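Local coordinates for periplasmic branched-chain amino acid-binding protein (Burkholderia mallei, PDB 3I09), which probably binds a small carboxylate such as a branched-chain amino acid in the periplasm for an ABC transporter, and here holds acetoacetic acid, at residues A56-A60 and S86-V90; T114-V118 and S302-M306; D251-N256 and E346-Y351; M231-D235 and M275-L279. All coordinates share one frame; numbering follows the deposited sequence. Where two conformers were deposited one is given.

In the fold
Contacts 1 and 2 belong to the domain built on the six-stranded sheet. Contact 1 is buried helix-to-helix packing, and contact 2, partly exposed, joins the turn leading into an outermost strand to a helix from far along the chain; Asn88 and Thr117 probably hydrogen-bond to connect them. Contacts 3 and 4 lie on the other side of the chain's centre, with centres about 8 Å apart, and share a surface through Ile233, Met275, Trp255 and Trp348. Contact 4 is buried near the acetoacetic acid and combines apolar packing with water bridges between helix starts, whereas contact 3, partly buried, is an aromatic-rich meeting of loops, with an indole bond and waters between polar side chains.

Contact 1: residues A56-A60 and S86-V90; sequences ADIAA and SMNQV. With EDO (1,2-ethanediol), chain L.
This is a buried, mainly apolar helix-helix contact on one flank of the six-stranded sheet, between the start of helix 56-69 and the middle of helix 81-94. The short axes run in roughly the same direction, 30° apart, and approach to 8.8 Å, a closeness allowed by the small side chains of Ala56, Ala59 and Ala60. The methyl group of Ala59 rests on the side chain of Met87, a selenomethionine, with CB 3.9 Å from CG; CG of Met87 is also 3.8 Å from Ala59 O. About one turn further along helix 81-94, Val90 CG2 meets Ala60 CB at 4.0 Å. Each helix forms the middle of a right-handed beta-alpha-beta crossover, from strand 43-51 to 72-77 and from 72-77 to 97-100, as in the Rossmann-like domains of type I periplasmic binding proteins. The polar element is Ser86, whose hydroxyl stands between its own backbone N and carbonyl carbon (chi1 69°). There OG lies 2.8 Å from Ala56 O, a possible hydrogen bond that competes with one to Thr83 O for the single proton. Ala60 CB sits beside the same hydroxyl, 3.7 Å from OG. In the first turn of helix 56-69, Asp57 N donates to an ethanediol oxygen, O1, at 3.0 Å.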
loop_
_atom_site.group_PDB
_atom_site.type_symbol
_atom_site.label_atom_id
_atom_site.label_comp_id
_atom_site.label_asym_id
_atom_site.label_seq_id
_atom_site.Cartn_x
_atom_site.Cartn_y
_atom_site.Cartn_z
ATOM N N ALA A 56 3.796 -16.454 -2.070
ATOM C CA ALA A 56 2.904 -16.241 -3.226
ATOM C C ALA A 56 2.085 -17.479 -3.541
ATOM O O ALA A 56 0.914 -17.403 -3.967
ATOM C CB ALA A 56 3.735 -15.831 -4.457
ATOM N N ASP A 57 2.705 -18.648 -3.386
ATOM C CA ASP A 57 1.988 -19.893 -3.710
ATOM C C ASP A 57 0.830 -20.178 -2.751
ATOM O O ASP A 57 -0.233 -20.620 -3.189
ATOM C CB ASP A 57 2.922 -21.115 -3.904
ATOM C CG ASP A 57 3.712 -21.524 -2.652
ATOM O OD1 ASP A 57 3.758 -20.817 -1.622
ATOM O OD2 ASP A 57 4.389 -22.580 -2.762
ATOM N N ILE A 58 1.000 -19.871 -1.467
ATOM C CA ILE A 58 -0.089 -20.024 -0.497
ATOM C C ILE A 58 -1.261 -19.114 -0.852
ATOM O O ILE A 58 -2.411 -19.535 -0.873
ATOM C CB ILE A 58 0.375 -19.747 0.958
ATOM C CG1 ILE A 58 1.338 -20.826 1.411
ATOM C CG2 ILE A 58 -0.781 -19.731 1.917
ATOM C CD1 ILE A 58 1.861 -20.608 2.858
ATOM N N ALA A 59 -0.936 -17.890 -1.223
ATOM C CA ALA A 59 -1.919 -16.856 -1.526
ATOM C C ALA A 59 -2.751 -17.274 -2.743
ATOM O O ALA A 59 -3.985 -17.230 -2.716
ATOM C CB ALA A 59 -1.197 -15.577 -1.783
ATOM N N ALA A 60 -2.059 -17.703 -3.794
ATOM C CA ALA A 60 -2.681 -18.089 -5.050
ATOM C C ALA A 60 -3.507 -19.378 -4.872
ATOM O O ALA A 60 -4.606 -19.462 -5.395
ATOM C CB ALA A 60 -1.608 -18.274 -6.144
ATOM N N SER A 86 0.560 -13.060 -7.772
ATOM C CA SER A 86 0.092 -14.447 -7.945
ATOM C C SER A 86 -1.434 -14.509 -7.864
ATOM O O SER A 86 -2.084 -15.174 -8.701
ATOM C CB SER A 86 0.787 -15.413 -6.960
ATOM O OG SER A 86 0.400 -15.203 -5.609
HETATM N N MSE A 87 -2.020 -13.776 -6.923
HETATM C CA MSE A 87 -3.474 -13.688 -6.828
HETATM C C MSE A 87 -4.130 -13.016 -8.020
HETATM O O MSE A 87 -5.205 -13.444 -8.477
HETATM C CB MSE A 87 -3.869 -12.966 -5.519
HETATM C CG MSE A 87 -3.597 -13.841 -4.319
HETATM SE SE MSE A 87 -4.237 -13.055 -2.627
HETATM C CE MSE A 87 -3.131 -11.562 -2.527
ATOM N N ASN A 88 -3.500 -11.957 -8.498
ATOM C CA ASN A 88 -3.974 -11.225 -9.692
ATOM C C ASN A 88 -4.171 -12.145 -10.887
ATOM O O ASN A 88 -5.163 -12.011 -11.613
ATOM C CB ASN A 88 -2.945 -10.159 -10.028
ATOM C CG ASN A 88 -3.441 -9.140 -11.024
ATOM O OD1 ASN A 88 -4.484 -8.521 -10.836
ATOM N ND2 ASN A 88 -2.644 -8.932 -12.090
ATOM N N GLN A 89 -3.197 -13.020 -11.118
ATOM C CA GLN A 89 -3.291 -13.970 -12.211
ATOM C C GLN A 89 -4.486 -14.918 -12.057
ATOM O O GLN A 89 -5.225 -15.134 -13.015
ATOM C CB GLN A 89 -2.017 -14.772 -12.340
ATOM C CG GLN A 89 -2.103 -15.725 -13.494
ATOM C CD GLN A 89 -0.766 -16.173 -13.986
ATOM O OE1 GLN A 89 -0.093 -15.452 -14.739
ATOM N NE2 GLN A 89 -0.372 -17.379 -13.598
ATOM N N VAL A 90 -4.691 -15.437 -10.842
ATOM C CA VAL A 90 -5.828 -16.303 -10.567
ATOM C C VAL A 90 -7.149 -15.565 -10.759
ATOM O O VAL A 90 -8.043 -16.055 -11.435
ATOM C CB VAL A 90 -5.771 -16.875 -9.144
ATOM C CG1 VAL A 90 -7.007 -17.704 -8.875
ATOM C CG2 VAL A 90 -4.468 -17.704 -8.954
HETATM C C1 EDO L . 6.507 -19.560 -2.205
HETATM O O1 EDO L . 5.637 -18.914 -3.144
HETATM C C2 EDO L . 7.888 -18.914 -2.252
HETATM O O2 EDO L . 7.935 -17.826 -1.305
#

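Contact 2: residues T114-V118 and S302-M306; sequences TPYTV and SDKVM. With EDO (1,2-ethanediol), chain K.
Tyr116 lies across the first turn of helix 302-309, the CD1-CE1 side of its ring against Met306 and Ser302 and its hydroxyl pointing to Asp303, which sits at the ring edge. OH donates to Asp303 OD1 at 2.6 Å, on the syn lone pair of the carboxylate oxygen, and the carboxylate is nearly coplanar with the ring, their planes 26° apart. The other oxygen, OD2, accepts from a water at 2.7 Å and from an ethanediol hydroxyl, so both oxygens of this surface carboxylate are occupied. Met306, a selenomethionine, is bent at both chi2 (-49°) and chi3, which folds its chain under the turn: CG comes 4.0 Å from Tyr116 CD1, while the methyl CE reaches Pro115 O at 3.5 Å and Val118 CG2 at 4.0 Å. The turn itself is type I, from Thr114 to Thr117, and is stiffened by an ST turn in which Tyr116 N donates to Thr114 OG1 at 2.9 Å. Ser302 OG bonds to Lys95 O. Beyond the turn the chain enters strand 117-119, outermost in the six-stranded sheet and paired to strand 97-100; Val97 touches Ser302 and Met306, so helix 302-309 packs where strand 97-100 begins, beside the turn.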
loop_
_atom_site.group_PDB
_atom_site.type_symbol
_atom_site.label_atom_id
_atom_site.label_comp_id
_atom_site.label_asym_id
_atom_site.label_seq_id
_atom_site.Cartn_x
_atom_site.Cartn_y
_atom_site.Cartn_z
ATOM N N THR A 114 -5.273 -6.133 -15.522
ATOM C CA THR A 114 -6.365 -7.028 -15.911
ATOM C C THR A 114 -7.663 -6.230 -15.846
ATOM O O THR A 114 -7.715 -5.199 -15.194
ATOM C CB THR A 114 -6.479 -8.309 -15.021
ATOM O OG1 THR A 114 -7.470 -8.150 -14.019
ATOM C CG2 THR A 114 -5.124 -8.708 -14.334
ATOM N N PRO A 115 -8.701 -6.718 -16.492
ATOM C CA PRO A 115 -10.007 -6.117 -16.420
ATOM C C PRO A 115 -10.756 -6.362 -15.119
ATOM O O PRO A 115 -11.827 -5.798 -14.958
ATOM C CB PRO A 115 -10.784 -6.806 -17.547
ATOM C CG PRO A 115 -9.803 -7.572 -18.308
ATOM C CD PRO A 115 -8.716 -7.911 -17.354
ATOM N N TYR A 116 -10.176 -7.159 -14.218
ATOM C CA TYR A 116 -10.808 -7.522 -12.960
ATOM C C TYR A 116 -10.069 -7.024 -11.724
ATOM O O TYR A 116 -10.419 -7.438 -10.608
ATOM C CB TYR A 116 -10.962 -9.061 -12.902
ATOM C CG TYR A 116 -11.849 -9.548 -14.023
ATOM C CD1 TYR A 116 -13.235 -9.464 -13.919
ATOM C CD2 TYR A 116 -11.315 -9.971 -15.219
ATOM C CE1 TYR A 116 -14.060 -9.841 -14.965
ATOM C CE2 TYR A 116 -12.147 -10.368 -16.268
ATOM C CZ TYR A 116 -13.503 -10.284 -16.133
ATOM O OH TYR A 116 -14.315 -10.663 -17.181
ATOM N N THR A 117 -9.076 -6.141 -11.912
ATOM C CA THR A 117 -8.178 -5.721 -10.840
ATOM C C THR A 117 -8.401 -4.266 -10.482
ATOM O O THR A 117 -8.516 -3.426 -11.368
ATOM C CB THR A 117 -6.745 -5.915 -11.285
ATOM O OG1 THR A 117 -6.552 -7.306 -11.624
ATOM C CG2 THR A 117 -5.739 -5.448 -10.177
ATOM N N VAL A 118 -8.469 -3.979 -9.190
ATOM C CA VAL A 118 -8.469 -2.628 -8.703
ATOM C C VAL A 118 -7.275 -2.489 -7.759
ATOM O O VAL A 118 -7.117 -3.320 -6.856
ATOM C CB VAL A 118 -9.768 -2.312 -7.954
ATOM C CG1 VAL A 118 -9.728 -0.885 -7.363
ATOM C CG2 VAL A 118 -10.948 -2.487 -8.908
ATOM N N SER A 302 -19.219 -10.639 -12.066
ATOM C CA SER A 302 -17.983 -9.845 -12.071
ATOM C C SER A 302 -17.968 -8.763 -13.169
ATOM O O SER A 302 -17.481 -7.657 -12.937
ATOM C CB SER A 302 -16.769 -10.730 -12.189
ATOM O OG SER A 302 -16.745 -11.425 -13.416
ATOM N N ASP A 303 -18.559 -9.036 -14.332
ATOM C CA ASP A 303 -18.577 -8.006 -15.370
ATOM C C ASP A 303 -19.498 -6.835 -15.015
ATOM O O ASP A 303 -19.108 -5.692 -15.228
ATOM C CB ASP A 303 -18.878 -8.576 -16.744
ATOM C CG ASP A 303 -17.757 -9.462 -17.281
ATOM O OD1 ASP A 303 -16.594 -9.367 -16.824
ATOM O OD2 ASP A 303 -18.058 -10.247 -18.214
ATOM N N LYS A 304 -20.658 -7.111 -14.426
ATOM C CA LYS A 304 -21.554 -6.068 -13.956
ATOM C C LYS A 304 -20.935 -5.258 -12.820
ATOM O O LYS A 304 -21.054 -4.053 -12.808
ATOM C CB LYS A 304 -22.893 -6.633 -13.493
ATOM C CG LYS A 304 -23.699 -7.259 -14.641
ATOM C CD LYS A 304 -24.994 -7.865 -14.147
ATOM C CE LYS A 304 -25.786 -8.398 -15.320
ATOM N NZ LYS A 304 -27.116 -8.896 -14.871
ATOM N N VAL A 305 -20.280 -5.935 -11.870
ATOM C CA VAL A 305 -19.657 -5.235 -10.723
ATOM C C VAL A 305 -18.492 -4.368 -11.203
ATOM O O VAL A 305 -18.376 -3.202 -10.800
ATOM C CB VAL A 305 -19.226 -6.230 -9.601
ATOM C CG1 VAL A 305 -18.429 -5.490 -8.531
ATOM C CG2 VAL A 305 -20.487 -6.922 -9.010
HETATM N N MSE A 306 -17.670 -4.881 -12.117
HETATM C CA MSE A 306 -16.544 -4.096 -12.634
HETATM C C MSE A 306 -17.052 -2.845 -13.350
HETATM O O MSE A 306 -16.488 -1.755 -13.150
HETATM C CB MSE A 306 -15.625 -4.913 -13.570
HETATM C CG MSE A 306 -14.714 -5.936 -12.900
HETATM SE SE MSE A 306 -13.661 -5.383 -11.390
HETATM C CE MSE A 306 -12.750 -3.878 -12.155
HETATM C C1 EDO K . -17.545 -13.229 -16.269
HETATM O O1 EDO K . -17.786 -12.798 -17.605
HETATM C C2 EDO K . -18.844 -13.116 -15.498
HETATM O O2 EDO K . -19.265 -11.755 -15.474
HETATM O O HOH W 1 -16.343 -11.587 -19.820
#

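Contact 3: residues D251-N256 and E346-Y351; sequences DSWYWN and EPWDYY
Trp255 and Trp348 meet through the indole N-H: NE1 donates to Trp348 O at 2.9 Å, with an angle of 155° at the hydrogen. The acceptor lies in the indole plane, but the nitrogen stands well above the plane of the carbonyl, so the bond misses the usual lone-pair direction. That carbonyl is presented by a type II beta turn, Glu346 to Asp349, in the loop of the hairpin formed by strands 329-338 and 351-357; Trp348 takes the position of positive phi (71°). Its CB lies 3.6 Å from Trp255 NE1, while its ring leads away to stack on His237. Within its own segment, Trp255 has CB of Asn256 over the centre of one face.

At the start of the hairpin's second strand, Tyr351 turns its CD2-CE2 side to Tyr254, with CE2 3.8 Å from Tyr254 CB; the two rings are oblique to each other. Waters fill in where polar side chains stop short. Asn256 ND2 gives a hydrogen bond to a water at 2.8 Å, and this water donates in turn to Asp349 OD1, which also forms a salt bridge with Lys339. The amide's other end, OD1, is taken by Arg262. Further out, strand 329-338 lies between strands 248-251 and 351-357, so the loop leaving the first and the one entering the second come together. Between them a single water donates to Trp253 O at 2.7 Å and to Tyr351 OH at 3.1 Å.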
loop_
_atom_site.group_PDB
_atom_site.type_symbol
_atom_site.label_atom_id
_atom_site.label_comp_id
_atom_site.label_asym_id
_atom_site.label_seq_id
_atom_site.Cartn_x
_atom_site.Cartn_y
_atom_site.Cartn_z
ATOM N N ASP A 251 2.090 9.177 1.677
ATOM C CA ASP A 251 1.060 8.221 2.172
ATOM C C ASP A 251 -0.292 8.613 1.631
ATOM O O ASP A 251 -0.460 9.718 1.142
ATOM C CB ASP A 251 1.050 8.129 3.704
ATOM C CG ASP A 251 0.521 6.718 4.249
ATOM O OD1 ASP A 251 -0.120 5.937 3.497
ATOM O OD2 ASP A 251 0.836 6.348 5.415
ATOM N N SER A 252 -1.270 7.712 1.709
ATOM C CA SER A 252 -2.584 7.991 1.152
ATOM C C SER A 252 -3.601 8.488 2.150
ATOM O O SER A 252 -4.677 8.918 1.747
ATOM C CB SER A 252 -3.150 6.730 0.463
ATOM O OG SER A 252 -3.468 5.728 1.412
ATOM N N TRP A 253 -3.317 8.353 3.446
ATOM C CA TRP A 253 -4.317 8.648 4.495
ATOM C C TRP A 253 -3.616 8.711 5.826
ATOM O O TRP A 253 -2.608 8.024 6.036
ATOM C CB TRP A 253 -5.355 7.542 4.523
ATOM C CG TRP A 253 -6.522 7.755 5.413
ATOM C CD1 TRP A 253 -7.695 8.360 5.078
ATOM C CD2 TRP A 253 -6.666 7.319 6.768
ATOM N NE1 TRP A 253 -8.568 8.343 6.146
ATOM C CE2 TRP A 253 -7.957 7.690 7.194
ATOM C CE3 TRP A 253 -5.828 6.650 7.666
ATOM C CZ2 TRP A 253 -8.419 7.440 8.497
ATOM C CZ3 TRP A 253 -6.318 6.339 8.940
ATOM C CH2 TRP A 253 -7.577 6.759 9.349
ATOM N N TYR A 254 -4.120 9.582 6.706
ATOM C CA TYR A 254 -3.594 9.658 8.061
ATOM C C TYR A 254 -4.742 10.024 8.985
ATOM O O TYR A 254 -5.659 10.831 8.627
ATOM C CB TYR A 254 -2.380 10.619 8.207
ATOM C CG TYR A 254 -2.634 12.061 7.822
ATOM C CD1 TYR A 254 -2.827 12.431 6.495
ATOM C CD2 TYR A 254 -2.678 13.061 8.792
ATOM C CE1 TYR A 254 -3.046 13.764 6.144
ATOM C CE2 TYR A 254 -2.901 14.380 8.449
ATOM C CZ TYR A 254 -3.087 14.723 7.130
ATOM O OH TYR A 254 -3.332 16.032 6.798
ATOM N N TRP A 255 -4.713 9.385 10.151
ATOM C CA TRP A 255 -5.852 9.423 11.077
ATOM C C TRP A 255 -6.228 10.843 11.485
ATOM O O TRP A 255 -7.402 11.126 11.708
ATOM C CB TRP A 255 -5.551 8.540 12.303
ATOM C CG TRP A 255 -4.490 9.088 13.199
ATOM C CD1 TRP A 255 -3.129 8.866 13.152
ATOM C CD2 TRP A 255 -4.722 9.960 14.281
ATOM N NE1 TRP A 255 -2.510 9.560 14.163
ATOM C CE2 TRP A 255 -3.464 10.262 14.860
ATOM C CE3 TRP A 255 -5.881 10.547 14.815
ATOM C CZ2 TRP A 255 -3.335 11.117 15.964
ATOM C CZ3 TRP A 255 -5.740 11.431 15.894
ATOM C CH2 TRP A 255 -4.483 11.683 16.467
ATOM N N ASN A 256 -5.240 11.720 11.587
ATOM C CA ASN A 256 -5.481 13.068 12.110
ATOM C C ASN A 256 -5.676 14.122 11.016
ATOM O O ASN A 256 -5.623 15.305 11.292
ATOM C CB ASN A 256 -4.328 13.509 13.016
ATOM C CG ASN A 256 -4.747 14.603 14.009
ATOM O OD1 ASN A 256 -5.928 14.719 14.350
ATOM N ND2 ASN A 256 -3.766 15.408 14.494
ATOM N N GLU A 346 -0.124 14.668 20.902
ATOM C CA GLU A 346 -0.822 13.562 21.555
ATOM C C GLU A 346 -0.283 12.285 20.964
ATOM O O GLU A 346 0.436 12.326 19.949
ATOM C CB GLU A 346 -2.338 13.659 21.390
ATOM C CG GLU A 346 -2.797 13.675 19.936
ATOM C CD GLU A 346 -2.790 15.031 19.288
ATOM O OE1 GLU A 346 -3.025 16.031 19.985
ATOM O OE2 GLU A 346 -2.630 15.090 18.039
ATOM N N PRO A 347 -0.627 11.137 21.579
ATOM C CA PRO A 347 -0.117 9.887 21.023
ATOM C C PRO A 347 -0.506 9.716 19.568
ATOM O O PRO A 347 -1.625 10.045 19.157
ATOM C CB PRO A 347 -0.781 8.830 21.904
ATOM C CG PRO A 347 -1.001 9.555 23.211
ATOM C CD PRO A 347 -1.379 10.919 22.820
ATOM N N TRP A 348 0.442 9.196 18.796
ATOM C CA TRP A 348 0.296 8.977 17.357
ATOM C C TRP A 348 0.275 10.215 16.489
ATOM O O TRP A 348 0.064 10.101 15.279
ATOM C CB TRP A 348 -0.876 8.035 17.004
ATOM C CG TRP A 348 -0.859 6.697 17.689
ATOM C CD1 TRP A 348 -1.379 6.413 18.922
ATOM C CD2 TRP A 348 -0.438 5.447 17.142
ATOM N NE1 TRP A 348 -1.246 5.067 19.204
ATOM C CE2 TRP A 348 -0.660 4.454 18.133
ATOM C CE3 TRP A 348 0.171 5.076 15.943
ATOM C CZ2 TRP A 348 -0.350 3.113 17.933
ATOM C CZ3 TRP A 348 0.487 3.739 15.741
ATOM C CH2 TRP A 348 0.234 2.771 16.746
ATOM N N ASP A 349 0.526 11.390 17.070
ATOM C CA ASP A 349 0.598 12.628 16.289
ATOM C C ASP A 349 1.990 12.727 15.658
ATOM O O ASP A 349 2.893 13.256 16.266
ATOM C CB ASP A 349 0.267 13.834 17.194
ATOM C CG ASP A 349 0.462 15.180 16.518
ATOM O OD1 ASP A 349 0.479 15.226 15.288
ATOM O OD2 ASP A 349 0.542 16.213 17.233
ATOM N N TYR A 350 2.154 12.201 14.442
ATOM C CA TYR A 350 3.476 12.045 13.867
ATOM C C TYR A 350 3.776 12.891 12.633
ATOM O O TYR A 350 4.969 13.047 12.308
ATOM C CB TYR A 350 3.726 10.566 13.492
ATOM C CG TYR A 350 3.645 9.550 14.613
ATOM C CD1 TYR A 350 3.866 9.897 15.944
ATOM C CD2 TYR A 350 3.468 8.192 14.335
ATOM C CE1 TYR A 350 3.854 8.939 16.951
ATOM C CE2 TYR A 350 3.430 7.236 15.356
ATOM C CZ TYR A 350 3.597 7.614 16.636
ATOM O OH TYR A 350 3.555 6.687 17.643
ATOM N N TYR A 351 2.757 13.406 11.939
ATOM C CA TYR A 351 2.912 13.967 10.599
ATOM C C TYR A 351 2.660 15.456 10.484
ATOM O O TYR A 351 1.731 15.961 11.101
ATOM C CB TYR A 351 1.868 13.348 9.692
ATOM C CG TYR A 351 1.855 11.855 9.598
ATOM C CD1 TYR A 351 2.806 11.183 8.842
ATOM C CD2 TYR A 351 0.845 11.117 10.194
ATOM C CE1 TYR A 351 2.759 9.821 8.698
ATOM C CE2 TYR A 351 0.802 9.740 10.070
ATOM C CZ TYR A 351 1.768 9.099 9.335
ATOM O OH TYR A 351 1.737 7.734 9.205
HETATM O O HOH W 2 -1.080 7.290 8.108
HETATM O O HOH W 3 2.732 6.985 6.750
HETATM O O HOH W 4 -2.725 17.338 16.788
HETATM O O HOH W 5 -1.209 14.950 13.452
#

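Contact 4: residues M231-D235 and M275-L279; sequences MFIND and MPSSL. With EDO (1,2-ethanediol), chain G.
Phe232, at the N-cap of helix 233-239, turns its ring into the side chain of Leu279: CE1 is 3.5 Å from Leu279 CG, and Leu279 CD1 lies over the ring face in a CH-pi contact, 4.1 Å from the centroid. Ser278 OG meets the ring at its edge, in plane, while this hydroxyl hydrogen-bonds to Asp251 OD1. The Phe232 side chain also comes within about 4 Å of the bound acetoacetic acid, beside the ligand pocket.

Ile233 follows with CG2 3.8 Å from both Pro276 O and Ser277 CA. That methyl stands between the backbone N and the carbonyl carbon, while CG1, opposite the backbone N (chi1 -160°), directs CD1 to Met275 CB. The backbone N-H of Ile233 and that of Ser278, each the first residue of its helix, donate to one shared water. Ser277 is the N-cap of helix 278-297: its OG receives a weak capping bond from Leu279 N, and it also bonds to Ile20 O, a pocket residue of the six-stranded domain.

Asn234 brings its OD1 to 3.5 Å from Ser277 CB, while ND2 reaches Met275 O through another water. Asp235 then reaches back along its own helix, OD2 accepting from Phe232 N at 2.8 Å and nearly straight (175°), which fixes the helix start that carries the phenyl ring.

With direct contacts that are mainly apolar, the two helix starts are joined by side-chain packing and two bridging waters; Asn234 OD1 is buried with no partner in the model, which probably carries some cost.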
loop_
_atom_site.group_PDB
_atom_site.type_symbol
_atom_site.label_atom_id
_atom_site.label_comp_id
_atom_site.label_asym_id
_atom_site.label_seq_id
_atom_site.Cartn_x
_atom_site.Cartn_y
_atom_site.Cartn_z
HETATM N N MSE A 231 6.713 4.043 4.278
HETATM C CA MSE A 231 6.706 4.058 5.752
HETATM C C MSE A 231 5.249 4.288 6.179
HETATM O O MSE A 231 4.617 5.207 5.696
HETATM C CB MSE A 231 7.618 5.199 6.249
HETATM C CG MSE A 231 7.556 5.558 7.736
HETATM SE SE MSE A 231 9.153 6.546 8.292
HETATM C CE MSE A 231 10.448 5.196 7.805
ATOM N N PHE A 232 4.722 3.426 7.028
ATOM C CA PHE A 232 3.382 3.549 7.538
ATOM C C PHE A 232 3.451 4.047 8.986
ATOM O O PHE A 232 4.510 4.050 9.608
ATOM C CB PHE A 232 2.671 2.178 7.475
ATOM C CG PHE A 232 2.453 1.692 6.085
ATOM C CD1 PHE A 232 1.383 2.153 5.338
ATOM C CD2 PHE A 232 3.375 0.831 5.492
ATOM C CE1 PHE A 232 1.187 1.703 4.015
ATOM C CE2 PHE A 232 3.174 0.384 4.176
ATOM C CZ PHE A 232 2.107 0.836 3.449
ATOM N N ILE A 233 2.309 4.398 9.547
ATOM C CA ILE A 233 2.285 4.973 10.892
ATOM C C ILE A 233 2.867 4.003 11.929
ATOM O O ILE A 233 3.528 4.435 12.858
ATOM C CB ILE A 233 0.852 5.464 11.275
ATOM C CG1 ILE A 233 0.933 6.468 12.415
ATOM C CG2 ILE A 233 -0.110 4.278 11.640
ATOM C CD1 ILE A 233 -0.422 6.984 12.857
ATOM N N ASN A 234 2.703 2.701 11.723
ATOM C CA ASN A 234 3.198 1.698 12.679
ATOM C C ASN A 234 4.726 1.621 12.682
ATOM O O ASN A 234 5.360 1.275 13.699
ATOM C CB ASN A 234 2.634 0.308 12.359
ATOM C CG ASN A 234 1.150 0.331 12.135
ATOM O OD1 ASN A 234 0.685 0.771 11.051
ATOM N ND2 ASN A 234 0.382 -0.052 13.168
ATOM N N ASP A 235 5.313 1.930 11.526
ATOM C CA ASP A 235 6.760 1.944 11.391
ATOM C C ASP A 235 7.337 3.124 12.192
ATOM O O ASP A 235 8.327 2.997 12.916
ATOM C CB ASP A 235 7.149 2.029 9.907
ATOM C CG ASP A 235 6.553 0.901 9.038
ATOM O OD1 ASP A 235 6.537 -0.272 9.475
ATOM O OD2 ASP A 235 6.142 1.182 7.866
HETATM N N MSE A 275 -3.873 3.361 16.509
HETATM C CA MSE A 275 -4.387 4.177 15.416
HETATM C C MSE A 275 -4.258 3.332 14.165
HETATM O O MSE A 275 -3.283 2.603 14.027
HETATM C CB MSE A 275 -3.563 5.447 15.185
HETATM C CG MSE A 275 -3.778 6.532 16.148
HETATM SE SE MSE A 275 -5.550 7.235 16.066
HETATM C CE MSE A 275 -5.380 8.393 17.645
ATOM N N PRO A 276 -5.208 3.451 13.237
ATOM C CA PRO A 276 -5.095 2.672 12.010
ATOM C C PRO A 276 -4.076 3.263 11.048
ATOM O O PRO A 276 -3.887 4.475 10.958
ATOM C CB PRO A 276 -6.503 2.758 11.395
ATOM C CG PRO A 276 -7.020 4.098 11.897
ATOM C CD PRO A 276 -6.483 4.192 13.305
ATOM N N SER A 277 -3.441 2.387 10.285
ATOM C CA SER A 277 -2.634 2.789 9.149
ATOM C C SER A 277 -3.530 3.105 7.947
ATOM O O SER A 277 -4.736 2.785 7.929
ATOM C CB SER A 277 -1.692 1.664 8.699
ATOM O OG SER A 277 -2.403 0.598 8.035
ATOM N N SER A 278 -2.928 3.683 6.926
ATOM C CA SER A 278 -3.634 3.947 5.675
ATOM C C SER A 278 -4.165 2.633 4.995
ATOM O O SER A 278 -5.188 2.660 4.312
ATOM C CB SER A 278 -2.737 4.731 4.711
ATOM O OG SER A 278 -1.573 3.983 4.368
ATOM N N LEU A 279 -3.494 1.500 5.222
ATOM C CA LEU A 279 -3.966 0.228 4.680
ATOM C C LEU A 279 -5.231 -0.250 5.353
ATOM O O LEU A 279 -6.134 -0.743 4.709
ATOM C CB LEU A 279 -2.860 -0.841 4.758
ATOM C CG LEU A 279 -1.520 -0.484 4.153
ATOM C CD1 LEU A 279 -0.593 -1.677 4.272
ATOM C CD2 LEU A 279 -1.634 -0.024 2.673
HETATM C C1 EDO G . 6.048 -1.838 11.986
HETATM O O1 EDO G . 5.513 -2.124 10.698
HETATM C C2 EDO G . 6.531 -3.140 12.598
HETATM O O2 EDO G . 7.967 -3.221 12.685
HETATM O O HOH W 6 -0.037 4.776 7.487
HETATM O O HOH W 7 -2.503 0.170 13.140
#